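Local coordinates for protein laminin subunit ALPHA-1 (Mus musculus, PDB 2JD4) that forms the paired LG4-5 domains of a basement membrane laminin, which bind metal ions and probably anchor the molecule to cell surfaces, at residues A[226-231]-A[250-255]. The protein carries 4 engineered substitutions. Sequence-based numbering, arbitrary orientation.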
loop_
_atom_site.group_PDB
_atom_site.type_symbol
_atom_site.label_atom_id
_atom_site.label_comp_id
_atom_site.label_asym_id
_atom_site.label_seq_id
_atom_site.Cartn_x
_atom_site.Cartn_y
_atom_site.Cartn_z
ATOM N N LEU A 226 -14.502 3.645 -1.159
ATOM C CA LEU A 226 -13.381 3.691 -0.234
ATOM C C LEU A 226 -13.884 3.681 1.196
ATOM O O LEU A 226 -15.073 3.861 1.443
ATOM C CB LEU A 226 -12.552 4.957 -0.473
ATOM C CG LEU A 226 -13.196 6.333 -0.237
ATOM C CD1 LEU A 226 -13.289 6.651 1.258
ATOM C CD2 LEU A 226 -12.353 7.392 -0.919
ATOM N N GLU A 227 -12.968 3.457 2.131
ATOM C CA GLU A 227 -13.288 3.470 3.552
ATOM C C GLU A 227 -12.338 4.480 4.169
ATOM O O GLU A 227 -11.174 4.568 3.768
ATOM C CB GLU A 227 -13.048 2.103 4.188
ATOM C CG GLU A 227 -13.940 0.997 3.672
ATOM C CD GLU A 227 -13.609 -0.338 4.307
ATOM O OE1 GLU A 227 -13.597 -0.411 5.554
ATOM O OE2 GLU A 227 -13.359 -1.311 3.565
ATOM N N PHE A 228 -12.822 5.249 5.138
ATOM C CA PHE A 228 -11.972 6.240 5.775
ATOM C C PHE A 228 -12.253 6.341 7.269
ATOM O O PHE A 228 -13.338 6.000 7.727
ATOM C CB PHE A 228 -12.187 7.612 5.115
ATOM C CG PHE A 228 -13.505 8.266 5.469
ATOM C CD1 PHE A 228 -13.643 9.000 6.646
ATOM C CD2 PHE A 228 -14.607 8.144 4.624
ATOM C CE1 PHE A 228 -14.860 9.605 6.977
ATOM C CE2 PHE A 228 -15.832 8.746 4.945
ATOM C CZ PHE A 228 -15.956 9.477 6.126
ATOM N N ARG A 229 -11.260 6.813 8.016
ATOM C CA ARG A 229 -11.386 7.020 9.453
ATOM C C ARG A 229 -10.640 8.315 9.719
ATOM O O ARG A 229 -9.574 8.556 9.146
ATOM C CB ARG A 229 -10.754 5.875 10.261
ATOM C CG ARG A 229 -9.229 5.797 10.203
ATOM C CD ARG A 229 -8.677 4.825 11.253
ATOM N NE ARG A 229 -8.853 5.313 12.623
ATOM C CZ ARG A 229 -8.152 6.303 13.166
ATOM N NH1 ARG A 229 -7.217 6.919 12.460
ATOM N NH2 ARG A 229 -8.387 6.680 14.415
ATOM N N THR A 230 -11.196 9.161 10.575
ATOM C CA THR A 230 -10.554 10.433 10.866
ATOM C C THR A 230 -11.068 11.043 12.161
ATOM O O THR A 230 -12.153 10.702 12.628
ATOM C CB THR A 230 -10.808 11.444 9.709
ATOM O OG1 THR A 230 -10.152 12.688 9.988
ATOM C CG2 THR A 230 -12.296 11.686 9.535
ATOM N N THR A 231 -10.266 11.930 12.741
ATOM C CA THR A 231 -10.637 12.636 13.959
ATOM C C THR A 231 -10.599 14.141 13.682
ATOM O O THR A 231 -10.396 14.948 14.594
ATOM C CB THR A 231 -9.679 12.322 15.129
ATOM O OG1 THR A 231 -8.340 12.706 14.783
ATOM C CG2 THR A 231 -9.721 10.841 15.455
ATOM N N LEU A 250 -14.278 14.930 -4.128
ATOM C CA LEU A 250 -14.864 14.305 -2.944
ATOM C C LEU A 250 -14.124 14.918 -1.753
ATOM O O LEU A 250 -12.892 14.876 -1.697
ATOM C CB LEU A 250 -14.632 12.793 -2.986
ATOM C CG LEU A 250 -15.590 11.871 -2.231
ATOM C CD1 LEU A 250 -16.981 11.970 -2.842
ATOM C CD2 LEU A 250 -15.086 10.429 -2.313
ATOM N N GLU A 251 -14.863 15.491 -0.809
ATOM C CA GLU A 251 -14.244 16.136 0.345
ATOM C C GLU A 251 -15.135 16.161 1.580
ATOM O O GLU A 251 -16.355 16.008 1.491
ATOM C CB GLU A 251 -13.859 17.578 -0.015
ATOM C CG GLU A 251 -14.926 18.299 -0.834
ATOM C CD GLU A 251 -14.643 19.785 -1.066
ATOM O OE1 GLU A 251 -13.464 20.202 -1.093
ATOM O OE2 GLU A 251 -15.622 20.541 -1.247
ATOM N N ILE A 252 -14.499 16.348 2.735
ATOM C CA ILE A 252 -15.194 16.436 4.012
ATOM C C ILE A 252 -15.070 17.892 4.460
ATOM O O ILE A 252 -13.966 18.388 4.657
ATOM C CB ILE A 252 -14.533 15.530 5.090
ATOM C CG1 ILE A 252 -14.576 14.063 4.647
ATOM C CG2 ILE A 252 -15.250 15.694 6.413
ATOM C CD1 ILE A 252 -13.962 13.101 5.655
ATOM N N VAL A 253 -16.201 18.576 4.598
ATOM C CA VAL A 253 -16.208 19.973 5.025
ATOM C C VAL A 253 -17.202 20.149 6.171
ATOM O O VAL A 253 -18.404 19.945 6.001
ATOM C CB VAL A 253 -16.608 20.911 3.859
ATOM C CG1 VAL A 253 -16.681 22.355 4.342
ATOM C CG2 VAL A 253 -15.600 20.784 2.725
ATOM N N ASP A 254 -16.684 20.510 7.341
ATOM C CA ASP A 254 -17.500 20.719 8.532
ATOM C C ASP A 254 -18.339 19.506 8.923
ATOM O O ASP A 254 -19.510 19.641 9.286
ATOM C CB ASP A 254 -18.411 21.934 8.341
ATOM C CG ASP A 254 -17.630 23.215 8.126
ATOM O OD1 ASP A 254 -16.703 23.489 8.920
ATOM O OD2 ASP A 254 -17.945 23.950 7.166
ATOM N N GLY A 255 -17.737 18.323 8.851
ATOM C CA GLY A 255 -18.446 17.114 9.226
ATOM C C GLY A 255 -19.344 16.497 8.171
ATOM O O GLY A 255 -19.934 15.443 8.404
#
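F228 meets I252 in the core between two beta strands that face each other from different sheets of a laminin G domain. The two side chains come from opposite directions, and CD1 of I252 sits 3.8 Å from CE1 of F228. That methyl makes an off-centre CH-pi contact, 4.3 Å from the ring centroid and 28° off the ring normal. I252 gets there with an extended chain: CG1 lies beside the backbone N and CD1 continues fully anti (chi2 -179°), which carries the methyl across to the ring. The ring also meets that of H286 on the neighbouring strand 286-293.

The remaining contacts are aliphatic and looser. CD2 of L226 and CD2 of L250 approach to 4.3 Å, methyl to methyl, and L288 touches both leucines. At the other end, CG2 of T230 lies a looser 4.5 Å from CD1 of I252, so that isoleucine methyl reaches both F228 and T230. T230 offers its methyl to I252, while OG1 hydrogen-bonds to the carbonyl O of R345 and to the backbone N of S232.

The strands of segments 226-231 and 250-255 run in roughly the same direction, 24° apart, with their axes 11.4 Å apart at closest approach. That separation is sheet-to-sheet packing, in keeping with the concanavalin-like beta sandwich of this family. Sheet hydrogen bonds instead lie within each layer, as between L226 and L288. About 128 Å² of surface is buried, both sides summed, by apolar groups with little directionality, so the fit of ring, methyls and leucine ends largely sets how the strands meet.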